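Local coordinates for protein aminopeptidase YwaD (Bacillus subtilis, PDB 6HC6) that removes N-terminal amino acids from peptides as a secreted zinc aminopeptidase that binds two zinc ions per subunit, at residues P42-H47 with M273-K278; S78-L83 with V269-A274; Q112-S117 with I196-I201; T157-A162 with P187-N192. All blocks are in the same frame, centred on the assembly; numbering follows the deposited sequence.

Overall arrangement
From the N terminus, 42-47 leads into helix 45-59 and closes a long loop in interaction 1, on the end of helix 260-277. Interaction 2 joins the end of helix 67-82 to the same stretch of that helix, its segment 269-274 sharing M273 and A274 with interaction 1. Nested inside both loops lies the PA domain, on the other side of the chain's centre: the centres of interactions 2 and 3 are about 36 Å apart. Interaction 3 pairs strand 107-113 with strand 198-201, and interaction 4, nested inside it, packs helix 158-167 on loop 187-192. P187 links these last two contacts.

Interaction 1 of 4, residues P42-H47 with M273-K278; sequences PFKAKH and MARVLK. With ACT (acetate ion), chain F; ACT (acetate ion), chain G.
V276 and F43 form the tightly packed side of this contact. The branched V276 fits against the main chain at P42 and F43: its CG2 lies 3.6 Å from P42 O and also near F43 N, while CG1 reaches the proline ring at CD. F43, with CG anti to its backbone N (chi1 -175°), sends a buried ring past the helix, where CE2 comes within 4.0 Å of M273 N; D420 and T423 of helix 412-430 also touch this ring. A large apolar side chain suits such a place between two helices.

The other side is polar and faces solvent. R275 and H47 cross at about a right angle, the imidazole turning its edge to one face of the guanidinium, with H47 CE1 3.4 Å above the guanidinium plane. R275 NH2 approaches P42 O at 2.9 Å and forms a salt bridge with E272, whose carboxylate also accepts from K44 N and H47 ND1. An alanine in place of R275 would probably leave E272 without this charged mate and H47 without the flat group against its edge. Two acetates, probably from the crystallisation liquor, mark the basic surface: R275 NH1 donates to one at 2.6 Å, and H47 NE2 to the other at 3.0 Å (165°), which K44 NZ and K46 NZ also bind. Long lysines suit this solvent-facing edge because their extended chains carry the charge outward.

The lead-in to helix 45-59, with K44 as N-cap, and H47 in its first turn thus meet the C-terminal turns of helix 260-277 in the alpha/beta M28 peptidase fold.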
loop_
_atom_site.group_PDB
_atom_site.type_symbol
_atom_site.label_atom_id
_atom_site.label_comp_id
_atom_site.label_asym_id
_atom_site.label_seq_id
_atom_site.Cartn_x
_atom_site.Cartn_y
_atom_site.Cartn_z
ATOM N N PRO A 42 -9.743 -11.965 23.740
ATOM C CA PRO A 42 -9.394 -13.230 23.045
ATOM C C PRO A 42 -9.162 -13.058 21.548
ATOM O O PRO A 42 -9.904 -13.566 20.701
ATOM C CB PRO A 42 -10.606 -14.117 23.353
ATOM C CG PRO A 42 -11.745 -13.158 23.491
ATOM C CD PRO A 42 -11.167 -11.910 24.125
ATOM N N PHE A 43 -8.112 -12.318 21.196
ATOM C CA PHE A 43 -7.690 -12.248 19.801
ATOM C C PHE A 43 -7.217 -13.628 19.351
ATOM O O PHE A 43 -6.396 -14.256 20.021
ATOM C CB PHE A 43 -6.572 -11.211 19.627
ATOM C CG PHE A 43 -6.159 -11.002 18.193
ATOM C CD1 PHE A 43 -5.284 -11.890 17.564
ATOM C CD2 PHE A 43 -6.643 -9.923 17.464
ATOM C CE1 PHE A 43 -4.915 -11.709 16.239
ATOM C CE2 PHE A 43 -6.273 -9.731 16.146
ATOM C CZ PHE A 43 -5.414 -10.620 15.525
ATOM N N LYS A 44 -7.740 -14.109 18.225
ATOM C CA LYS A 44 -7.388 -15.441 17.732
ATOM C C LYS A 44 -6.813 -15.324 16.326
ATOM O O LYS A 44 -7.538 -15.020 15.367
ATOM C CB LYS A 44 -8.592 -16.373 17.766
ATOM C CG LYS A 44 -9.074 -16.639 19.188
ATOM C CD LYS A 44 -10.239 -17.582 19.215
ATOM C CE LYS A 44 -10.895 -17.594 20.590
ATOM N NZ LYS A 44 -11.953 -18.631 20.652
ATOM N N ALA A 45 -5.512 -15.589 16.212
ATOM C CA ALA A 45 -4.844 -15.492 14.917
ATOM C C ALA A 45 -5.427 -16.467 13.900
ATOM O O ALA A 45 -5.346 -16.213 12.693
ATOM C CB ALA A 45 -3.339 -15.731 15.080
ATOM N N LYS A 46 -6.023 -17.580 14.346
ATOM C CA LYS A 46 -6.602 -18.504 13.371
ATOM C C LYS A 46 -7.700 -17.818 12.565
ATOM O O LYS A 46 -7.838 -18.058 11.361
ATOM C CB LYS A 46 -7.135 -19.770 14.058
ATOM C CG LYS A 46 -8.364 -19.568 14.928
ATOM C CD LYS A 46 -8.797 -20.862 15.612
ATOM C CE LYS A 46 -10.031 -20.623 16.471
ATOM N NZ LYS A 46 -10.411 -21.810 17.299
ATOM N N HIS A 47 -8.471 -16.935 13.210
ATOM C CA HIS A 47 -9.480 -16.168 12.487
ATOM C C HIS A 47 -8.840 -15.264 11.456
ATOM O O HIS A 47 -9.342 -15.131 10.332
ATOM C CB HIS A 47 -10.294 -15.315 13.450
ATOM C CG HIS A 47 -11.112 -16.106 14.413
ATOM N ND1 HIS A 47 -11.689 -15.540 15.527
ATOM C CD2 HIS A 47 -11.458 -17.412 14.427
ATOM C CE1 HIS A 47 -12.356 -16.466 16.192
ATOM N NE2 HIS A 47 -12.229 -17.612 15.547
ATOM N N MET A 273 -9.677 -7.794 15.518
ATOM C CA MET A 273 -9.765 -6.869 16.643
ATOM C C MET A 273 -11.183 -6.335 16.789
ATOM O O MET A 273 -11.693 -6.200 17.909
ATOM C CB MET A 273 -8.775 -5.717 16.482
ATOM C CG MET A 273 -8.713 -4.819 17.718
ATOM S SD MET A 273 -7.918 -3.241 17.352
ATOM C CE MET A 273 -6.524 -3.816 16.328
ATOM N N ALA A 274 -11.840 -6.035 15.664
ATOM C CA ALA A 274 -13.235 -5.603 15.724
ATOM C C ALA A 274 -14.118 -6.669 16.361
ATOM O O ALA A 274 -15.038 -6.351 17.125
ATOM C CB ALA A 274 -13.731 -5.262 14.322
ATOM N N ARG A 275 -13.863 -7.943 16.056
ATOM C CA ARG A 275 -14.609 -9.012 16.713
ATOM C C ARG A 275 -14.361 -9.014 18.213
ATOM O O ARG A 275 -15.298 -9.174 19.007
ATOM C CB ARG A 275 -14.244 -10.375 16.119
ATOM C CG ARG A 275 -15.152 -11.492 16.649
ATOM C CD ARG A 275 -14.615 -12.884 16.361
ATOM N NE ARG A 275 -13.370 -13.169 17.083
ATOM C CZ ARG A 275 -13.302 -13.605 18.337
ATOM N NH1 ARG A 275 -14.413 -13.815 19.046
ATOM N NH2 ARG A 275 -12.114 -13.830 18.889
ATOM N N VAL A 276 -13.104 -8.845 18.627
ATOM C CA VAL A 276 -12.798 -8.848 20.055
ATOM C C VAL A 276 -13.442 -7.655 20.750
ATOM O O VAL A 276 -14.006 -7.784 21.842
ATOM C CB VAL A 276 -11.276 -8.859 20.283
ATOM C CG1 VAL A 276 -10.989 -8.710 21.781
ATOM C CG2 VAL A 276 -10.692 -10.152 19.764
ATOM N N LEU A 277 -13.325 -6.471 20.149
ATOM C CA LEU A 277 -13.795 -5.240 20.771
ATOM C C LEU A 277 -15.302 -5.068 20.681
ATOM O O LEU A 277 -15.845 -4.169 21.336
ATOM C CB LEU A 277 -13.096 -4.044 20.126
ATOM C CG LEU A 277 -11.585 -4.076 20.330
ATOM C CD1 LEU A 277 -10.945 -2.906 19.627
ATOM C CD2 LEU A 277 -11.297 -4.039 21.817
ATOM N N LYS A 278 -15.978 -5.910 19.898
ATOM C CA LYS A 278 -17.428 -5.831 19.762
ATOM C C LYS A 278 -18.113 -5.811 21.124
ATOM O O LYS A 278 -19.016 -5.002 21.362
ATOM C CB LYS A 278 -17.919 -7.011 18.922
ATOM C CG LYS A 278 -19.418 -7.188 18.853
ATOM C CD LYS A 278 -19.772 -8.559 18.272
ATOM C CE LYS A 278 -19.060 -9.688 19.010
ATOM N NZ LYS A 278 -19.745 -11.003 18.842
HETATM C C ACT F . -13.865 -20.268 17.901
HETATM O O ACT F . -12.961 -20.486 18.758
HETATM O OXT ACT F . -13.735 -19.939 16.689
HETATM C CH3 ACT F . -15.338 -20.441 18.422
HETATM C C ACT G . -17.644 -14.787 18.624
HETATM O O ACT G . -17.037 -13.785 19.085
HETATM O OXT ACT G . -17.743 -15.947 19.118
HETATM C CH3 ACT G . -18.372 -14.575 17.266
#

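Interaction 2 of 4, residues S78-L83 with V269-A274; sequences SSMRKL and VMLEMA
M80 and L271 bring together two helices of the alpha/beta M28 peptidase fold, 67-82 and 260-277, the second of which carries the zinc ligand D262 near its start. The course of M80 shows how they fit. Its CB sets off neither toward nor away from the partner helix and only carries the chain forward. CG, anti to the carbonyl carbon (chi1 -69°), is the first to touch, 3.6 Å from L271 CD2. SD continues the extended chain, and CE at the tip meets M270 CE at 3.8 Å and M270 SD at 4.0 Å. The two methionines cross at about a right angle, M80 straight and M270 folded at chi2 and chi3. Unbranched, flexible and apolar, methionine suits a seam where a long chain must thread between neighbours. M270 also packs on F288 and A290 of strand 285-291, which sets this seam against the sheet.

One turn further on, L83 closes the end of helix 67-82. The small A274 leaves room for the leucine to come in close: L83 CD1 lies 3.7 Å from A274 CB and, on the main chain, 3.5 Å from L271 O.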
loop_
_atom_site.group_PDB
_atom_site.type_symbol
_atom_site.label_atom_id
_atom_site.label_comp_id
_atom_site.label_asym_id
_atom_site.label_seq_id
_atom_site.Cartn_x
_atom_site.Cartn_y
_atom_site.Cartn_z
ATOM N N SER A 78 -19.377 -7.621 4.478
ATOM C CA SER A 78 -20.168 -8.698 5.060
ATOM C C SER A 78 -19.604 -9.110 6.415
ATOM O O SER A 78 -20.359 -9.317 7.374
ATOM C CB SER A 78 -20.215 -9.882 4.091
ATOM O OG SER A 78 -20.616 -11.070 4.745
ATOM N N SER A 79 -18.276 -9.180 6.528
ATOM C CA SER A 79 -17.659 -9.584 7.786
ATOM C C SER A 79 -17.905 -8.558 8.880
ATOM O O SER A 79 -18.179 -8.924 10.031
ATOM C CB SER A 79 -16.162 -9.804 7.590
ATOM O OG SER A 79 -15.926 -10.942 6.783
ATOM N N MET A 80 -17.810 -7.269 8.545
ATOM C CA MET A 80 -18.064 -6.228 9.537
ATOM C C MET A 80 -19.506 -6.255 10.026
ATOM O O MET A 80 -19.769 -6.060 11.218
ATOM C CB MET A 80 -17.716 -4.860 8.951
ATOM C CG MET A 80 -16.207 -4.668 8.727
ATOM S SD MET A 80 -15.951 -2.928 8.331
ATOM C CE MET A 80 -14.175 -2.838 8.111
ATOM N N ARG A 81 -20.462 -6.471 9.122
ATOM C CA ARG A 81 -21.854 -6.491 9.543
ATOM C C ARG A 81 -22.126 -7.610 10.533
ATOM O O ARG A 81 -22.969 -7.453 11.429
ATOM C CB ARG A 81 -22.762 -6.620 8.329
ATOM C CG ARG A 81 -22.816 -5.367 7.503
ATOM C CD ARG A 81 -24.033 -5.361 6.606
ATOM N NE ARG A 81 -23.994 -4.222 5.700
ATOM C CZ ARG A 81 -23.429 -4.236 4.499
ATOM N NH1 ARG A 81 -22.850 -5.340 4.027
ATOM N NH2 ARG A 81 -23.445 -3.137 3.766
ATOM N N LYS A 82 -21.432 -8.741 10.391
ATOM C CA LYS A 82 -21.569 -9.821 11.363
ATOM C C LYS A 82 -21.178 -9.368 12.760
ATOM O O LYS A 82 -21.679 -9.911 13.752
ATOM C CB LYS A 82 -20.705 -11.014 10.957
ATOM C CG LYS A 82 -21.316 -11.922 9.924
ATOM C CD LYS A 82 -20.807 -13.339 10.125
ATOM C CE LYS A 82 -20.932 -13.746 11.592
ATOM N NZ LYS A 82 -20.929 -15.223 11.789
ATOM N N LEU A 83 -20.292 -8.374 12.855
ATOM C CA LEU A 83 -19.723 -7.907 14.110
ATOM C C LEU A 83 -20.507 -6.761 14.741
ATOM O O LEU A 83 -19.941 -6.007 15.538
ATOM C CB LEU A 83 -18.272 -7.478 13.889
ATOM C CG LEU A 83 -17.369 -8.537 13.280
ATOM C CD1 LEU A 83 -15.926 -8.038 13.191
ATOM C CD2 LEU A 83 -17.459 -9.810 14.102
ATOM N N VAL A 269 -6.142 -8.647 10.812
ATOM C CA VAL A 269 -5.983 -8.328 12.231
ATOM C C VAL A 269 -6.965 -7.235 12.641
ATOM O O VAL A 269 -7.520 -7.251 13.748
ATOM C CB VAL A 269 -4.530 -7.916 12.512
ATOM C CG1 VAL A 269 -4.376 -7.439 13.945
ATOM C CG2 VAL A 269 -3.580 -9.086 12.221
ATOM N N MET A 270 -7.179 -6.263 11.763
ATOM C CA MET A 270 -8.189 -5.246 12.027
ATOM C C MET A 270 -9.563 -5.883 12.238
ATOM O O MET A 270 -10.290 -5.518 13.171
ATOM C CB MET A 270 -8.209 -4.250 10.867
ATOM C CG MET A 270 -9.276 -3.153 11.004
ATOM S SD MET A 270 -10.837 -3.645 10.249
ATOM C CE MET A 270 -10.439 -3.535 8.494
ATOM N N LEU A 271 -9.937 -6.844 11.392
ATOM C CA LEU A 271 -11.269 -7.439 11.514
ATOM C C LEU A 271 -11.384 -8.286 12.772
ATOM O O LEU A 271 -12.423 -8.277 13.442
ATOM C CB LEU A 271 -11.587 -8.273 10.270
ATOM C CG LEU A 271 -11.882 -7.425 9.048
ATOM C CD1 LEU A 271 -11.925 -8.296 7.792
ATOM C CD2 LEU A 271 -13.222 -6.684 9.237
ATOM N N GLU A 272 -10.329 -9.027 13.114
ATOM C CA GLU A 272 -10.389 -9.818 14.337
ATOM C C GLU A 272 -10.384 -8.925 15.569
ATOM O O GLU A 272 -11.041 -9.240 16.570
ATOM C CB GLU A 272 -9.230 -10.815 14.382
ATOM C CG GLU A 272 -9.110 -11.573 15.692
ATOM C CD GLU A 272 -10.268 -12.533 15.959
ATOM O OE1 GLU A 272 -11.202 -12.642 15.130
ATOM O OE2 GLU A 272 -10.244 -13.178 17.017
ATOM N N MET A 273 -9.677 -7.794 15.518
ATOM C CA MET A 273 -9.765 -6.869 16.643
ATOM C C MET A 273 -11.183 -6.335 16.789
ATOM O O MET A 273 -11.693 -6.200 17.909
ATOM C CB MET A 273 -8.775 -5.717 16.482
ATOM C CG MET A 273 -8.713 -4.819 17.718
ATOM S SD MET A 273 -7.918 -3.241 17.352
ATOM C CE MET A 273 -6.524 -3.816 16.328
ATOM N N ALA A 274 -11.840 -6.035 15.664
ATOM C CA ALA A 274 -13.235 -5.603 15.724
ATOM C C ALA A 274 -14.118 -6.669 16.361
ATOM O O ALA A 274 -15.038 -6.351 17.125
ATOM C CB ALA A 274 -13.731 -5.262 14.322
#

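Interaction 3 of 4, residues Q112-S117 with I196-I201; sequences QAASGS and IPVVGI
Q112 and G200 form an antiparallel hydrogen-bonded pair, Q112 N giving to G200 O at 3.0 Å and G200 N to Q112 O at 2.8 Å; the non-hydrogen-bonded pair A113 with V199 follows, and A114 N completes the series on V198 O at 2.9 Å. The side chain of Q112 leads away from the strand pair to P255 and F256. A113 CB and V199 share one face of the sheet, where both touch L219 of strand 214-222. A114 CB faces V198 CB at 4.0 Å, and P187 packs on it too.

This is the PA domain, in which strand 198-201 is inserted between 107-113 and the parallel strand 172-176. Past A113 the chain leaves the sheet in a type II turn, A114 to S117. G116 occupies the place whose backbone angles would press a CB against the carbonyl of S115.

S117 ties the turn back to the strand. With chi1 of 65°, OG stands between backbone N and carbonyl carbon and donates to A114 O at 2.7 Å, on a lone pair and in the carbonyl plane; S117 N shares that acceptor. OG also takes a weak bond from V198 N at 3.4 Å, and a water bridges the same two atoms. An alanine at S117 would probably leave A114 O with the backbone N-H as its donor from the turn, and V198 N without its weak bond to the hydroxyl. S117 CB meets V198 CG2 at 3.8 Å.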
loop_
_atom_site.group_PDB
_atom_site.type_symbol
_atom_site.label_atom_id
_atom_site.label_comp_id
_atom_site.label_asym_id
_atom_site.label_seq_id
_atom_site.Cartn_x
_atom_site.Cartn_y
_atom_site.Cartn_z
ATOM N N GLN A 112 5.185 -3.549 -16.529
ATOM C CA GLN A 112 4.199 -2.920 -15.661
ATOM C C GLN A 112 4.193 -1.443 -16.000
ATOM O O GLN A 112 5.243 -0.793 -15.957
ATOM C CB GLN A 112 4.527 -3.137 -14.182
ATOM C CG GLN A 112 3.974 -4.429 -13.633
ATOM C CD GLN A 112 2.604 -4.230 -13.031
ATOM O OE1 GLN A 112 2.484 -3.765 -11.900
ATOM N NE2 GLN A 112 1.562 -4.550 -13.794
ATOM N N ALA A 113 3.024 -0.922 -16.353
ATOM C CA ALA A 113 2.905 0.456 -16.786
ATOM C C ALA A 113 2.712 1.359 -15.579
ATOM O O ALA A 113 2.073 0.977 -14.594
ATOM C CB ALA A 113 1.744 0.618 -17.762
ATOM N N ALA A 114 3.288 2.551 -15.653
ATOM C CA ALA A 114 3.210 3.491 -14.548
ATOM C C ALA A 114 1.859 4.197 -14.557
ATOM O O ALA A 114 1.451 4.771 -15.570
ATOM C CB ALA A 114 4.341 4.512 -14.637
ATOM N N SER A 115 1.161 4.144 -13.429
ATOM C CA SER A 115 -0.049 4.934 -13.280
ATOM C C SER A 115 0.263 6.405 -13.535
ATOM O O SER A 115 1.285 6.929 -13.085
ATOM C CB SER A 115 -0.630 4.732 -11.877
ATOM O OG SER A 115 -1.820 5.476 -11.697
ATOM N N GLY A 116 -0.604 7.062 -14.297
ATOM C CA GLY A 116 -0.398 8.451 -14.641
ATOM C C GLY A 116 0.427 8.700 -15.884
ATOM O O GLY A 116 0.741 9.861 -16.173
ATOM N N SER A 117 0.804 7.659 -16.622
ATOM C CA SER A 117 1.506 7.854 -17.884
ATOM C C SER A 117 0.538 7.618 -19.040
ATOM O O SER A 117 -0.625 7.266 -18.845
ATOM C CB SER A 117 2.741 6.954 -17.977
ATOM O OG SER A 117 2.403 5.578 -17.996
ATOM N N ILE A 196 3.972 10.839 -21.905
ATOM C CA ILE A 196 4.363 9.740 -22.784
ATOM C C ILE A 196 4.211 8.449 -21.993
ATOM O O ILE A 196 4.087 8.476 -20.756
ATOM C CB ILE A 196 5.798 9.928 -23.332
ATOM C CG1 ILE A 196 6.806 10.114 -22.196
ATOM C CG2 ILE A 196 5.849 11.124 -24.264
ATOM C CD1 ILE A 196 8.247 10.210 -22.686
ATOM N N PRO A 197 4.175 7.301 -22.670
ATOM C CA PRO A 197 4.128 6.026 -21.942
ATOM C C PRO A 197 5.375 5.830 -21.095
ATOM O O PRO A 197 6.478 6.213 -21.493
ATOM C CB PRO A 197 4.044 4.978 -23.057
ATOM C CG PRO A 197 3.528 5.713 -24.256
ATOM C CD PRO A 197 4.045 7.116 -24.127
ATOM N N VAL A 198 5.185 5.248 -19.907
ATOM C CA VAL A 198 6.271 4.880 -19.003
ATOM C C VAL A 198 6.008 3.460 -18.515
ATOM O O VAL A 198 4.970 3.199 -17.896
ATOM C CB VAL A 198 6.379 5.835 -17.802
ATOM C CG1 VAL A 198 7.561 5.436 -16.926
ATOM C CG2 VAL A 198 6.485 7.310 -18.250
ATOM N N VAL A 199 6.941 2.545 -18.776
ATOM C CA VAL A 199 6.774 1.156 -18.358
ATOM C C VAL A 199 8.047 0.668 -17.680
ATOM O O VAL A 199 9.146 1.170 -17.929
ATOM C CB VAL A 199 6.398 0.207 -19.526
ATOM C CG1 VAL A 199 5.155 0.711 -20.277
ATOM C CG2 VAL A 199 7.590 -0.018 -20.467
ATOM N N GLY A 200 7.888 -0.315 -16.809
ATOM C CA GLY A 200 9.013 -0.943 -16.135
ATOM C C GLY A 200 9.110 -2.395 -16.558
ATOM O O GLY A 200 8.091 -3.055 -16.765
ATOM N N ILE A 201 10.340 -2.879 -16.722
ATOM C CA ILE A 201 10.576 -4.252 -17.153
ATOM C C ILE A 201 11.691 -4.846 -16.307
ATOM O O ILE A 201 12.387 -4.147 -15.565
ATOM C CB ILE A 201 10.929 -4.346 -18.652
ATOM C CG1 ILE A 201 12.279 -3.670 -18.915
ATOM C CG2 ILE A 201 9.814 -3.730 -19.506
ATOM C CD1 ILE A 201 12.760 -3.795 -20.358
HETATM O O HOH W 1 2.316 4.194 -20.029
#

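Interaction 4 of 4, residues T157-A162 with P187-N192; sequences TYYEKA and PNLSGN
N192 lies flat over Y159: the amide and phenol planes are only 17° apart, a stack in which the two side chains nevertheless cross at about a right angle. N192 CB adds a CH-pi contact, 3.8 Å from the ring centroid and 27° off its normal. With CG anti to the backbone N (chi1 174°), the Y159 ring is carried out toward the turn. The asparagine is placed by a type I' turn, L189 to N192, in a loop of the PA domain that packs on the start of helix 158-167. G191 suits the positive phi of the turn, and N188, just before it, makes an Asx turn, OD1 accepting from S190 N at 2.8 Å.

Y158 is also met over a face, here by a backbone carbon: P187 CA sits 3.9 Å from the ring centroid, and CB of the pyrrolidine adds an apolar touch at Y158 CG. N188 O lies in the plane at the ring's edge, 3.4 Å from Y158 CB. L189 CD2 lies against the helix backbone at Y159 CA and N, and meets A162 CB at 4.0 Å, where the small alanine lets the leucine come close to the helix.

At the helix start T157 and E160 form a capping box, with E160 N giving to T157 OG1 and T157 N to E160 OE2. The side chain of N188 is about 7 Å from that of the zinc ligand E295 at their nearest atoms, so the loop borders the metal site. A water joins the segments, donating to N188 O at 2.6 Å and accepting from S190 OG and, at 3.1 Å, from Y159 N.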
loop_
_atom_site.group_PDB
_atom_site.type_symbol
_atom_site.label_atom_id
_atom_site.label_comp_id
_atom_site.label_asym_id
_atom_site.label_seq_id
_atom_site.Cartn_x
_atom_site.Cartn_y
_atom_site.Cartn_z
ATOM N N THR A 157 14.801 9.124 -8.991
ATOM C CA THR A 157 13.448 8.588 -8.947
ATOM C C THR A 157 12.955 8.268 -10.357
ATOM O O THR A 157 13.459 8.787 -11.357
ATOM C CB THR A 157 12.487 9.571 -8.277
ATOM O OG1 THR A 157 12.353 10.745 -9.088
ATOM C CG2 THR A 157 13.001 9.958 -6.901
ATOM N N TYR A 158 11.950 7.395 -10.426
ATOM C CA TYR A 158 11.367 7.050 -11.719
ATOM C C TYR A 158 10.773 8.273 -12.392
ATOM O O TYR A 158 10.886 8.436 -13.613
ATOM C CB TYR A 158 10.297 5.984 -11.543
ATOM C CG TYR A 158 10.814 4.695 -10.986
ATOM C CD1 TYR A 158 11.962 4.103 -11.500
ATOM C CD2 TYR A 158 10.152 4.056 -9.953
ATOM C CE1 TYR A 158 12.431 2.904 -11.001
ATOM C CE2 TYR A 158 10.618 2.855 -9.441
ATOM C CZ TYR A 158 11.753 2.281 -9.975
ATOM O OH TYR A 158 12.213 1.089 -9.464
ATOM N N TYR A 159 10.134 9.149 -11.612
ATOM C CA TYR A 159 9.576 10.362 -12.193
ATOM C C TYR A 159 10.671 11.219 -12.822
ATOM O O TYR A 159 10.522 11.702 -13.953
ATOM C CB TYR A 159 8.812 11.171 -11.140
ATOM C CG TYR A 159 8.360 12.487 -11.710
ATOM C CD1 TYR A 159 7.478 12.522 -12.783
ATOM C CD2 TYR A 159 8.848 13.695 -11.218
ATOM C CE1 TYR A 159 7.077 13.719 -13.340
ATOM C CE2 TYR A 159 8.444 14.905 -11.764
ATOM C CZ TYR A 159 7.556 14.908 -12.826
ATOM O OH TYR A 159 7.141 16.093 -13.387
ATOM N N GLU A 160 11.783 11.412 -12.103
ATOM C CA GLU A 160 12.879 12.230 -12.625
ATOM C C GLU A 160 13.398 11.665 -13.941
ATOM O O GLU A 160 13.674 12.415 -14.885
ATOM C CB GLU A 160 14.012 12.320 -11.603
ATOM C CG GLU A 160 13.897 13.512 -10.645
ATOM C CD GLU A 160 14.488 13.238 -9.264
ATOM O OE1 GLU A 160 14.082 13.919 -8.294
ATOM O OE2 GLU A 160 15.355 12.346 -9.145
ATOM N N LYS A 161 13.539 10.340 -14.017
ATOM C CA LYS A 161 13.971 9.715 -15.261
ATOM C C LYS A 161 12.970 9.985 -16.375
ATOM O O LYS A 161 13.348 10.404 -17.476
ATOM C CB LYS A 161 14.153 8.208 -15.060
ATOM C CG LYS A 161 15.201 7.830 -14.014
ATOM C CD LYS A 161 15.101 6.348 -13.682
ATOM C CE LYS A 161 16.096 5.957 -12.589
ATOM N NZ LYS A 161 17.502 5.905 -13.074
ATOM N N ALA A 162 11.680 9.750 -16.105
ATOM C CA ALA A 162 10.665 9.928 -17.139
ATOM C C ALA A 162 10.549 11.384 -17.555
ATOM O O ALA A 162 10.364 11.682 -18.740
ATOM C CB ALA A 162 9.312 9.410 -16.658
ATOM N N PRO A 187 7.232 1.329 -12.399
ATOM C CA PRO A 187 7.955 2.625 -12.334
ATOM C C PRO A 187 7.078 3.753 -11.794
ATOM O O PRO A 187 6.693 4.684 -12.518
ATOM C CB PRO A 187 8.373 2.841 -13.792
ATOM C CG PRO A 187 7.286 2.193 -14.583
ATOM C CD PRO A 187 6.804 1.003 -13.773
ATOM N N ASN A 188 6.778 3.669 -10.493
ATOM C CA ASN A 188 5.882 4.606 -9.808
ATOM C C ASN A 188 6.336 6.053 -9.986
ATOM O O ASN A 188 7.472 6.407 -9.666
ATOM C CB ASN A 188 5.827 4.238 -8.320
ATOM C CG ASN A 188 4.783 5.029 -7.530
ATOM O OD1 ASN A 188 4.499 6.196 -7.817
ATOM N ND2 ASN A 188 4.223 4.391 -6.504
ATOM N N LEU A 189 5.419 6.903 -10.456
ATOM C CA LEU A 189 5.742 8.281 -10.809
ATOM C C LEU A 189 5.458 9.280 -9.684
ATOM O O LEU A 189 5.366 10.484 -9.951
ATOM C CB LEU A 189 4.975 8.677 -12.077
ATOM C CG LEU A 189 5.414 7.887 -13.319
ATOM C CD1 LEU A 189 4.500 8.167 -14.493
ATOM C CD2 LEU A 189 6.857 8.232 -13.681
ATOM N N SER A 190 5.347 8.815 -8.436
ATOM C CA SER A 190 5.170 9.705 -7.280
ATOM C C SER A 190 3.948 10.603 -7.450
ATOM O O SER A 190 3.952 11.765 -7.038
ATOM C CB SER A 190 6.418 10.559 -7.022
ATOM O OG SER A 190 7.593 9.781 -6.841
ATOM N N GLY A 191 2.899 10.066 -8.071
ATOM C CA GLY A 191 1.674 10.812 -8.270
ATOM C C GLY A 191 1.714 11.855 -9.366
ATOM O O GLY A 191 0.714 12.559 -9.560
ATOM N N ASN A 192 2.825 11.985 -10.085
ATOM C CA ASN A 192 2.890 12.952 -11.166
ATOM C C ASN A 192 2.305 12.366 -12.445
ATOM O O ASN A 192 2.173 11.151 -12.609
ATOM C CB ASN A 192 4.328 13.393 -11.408
ATOM C CG ASN A 192 4.928 14.112 -10.220
ATOM O OD1 ASN A 192 5.669 13.524 -9.431
ATOM N ND2 ASN A 192 4.616 15.396 -10.087
HETATM O O HOH W 2 9.109 8.277 -8.814
#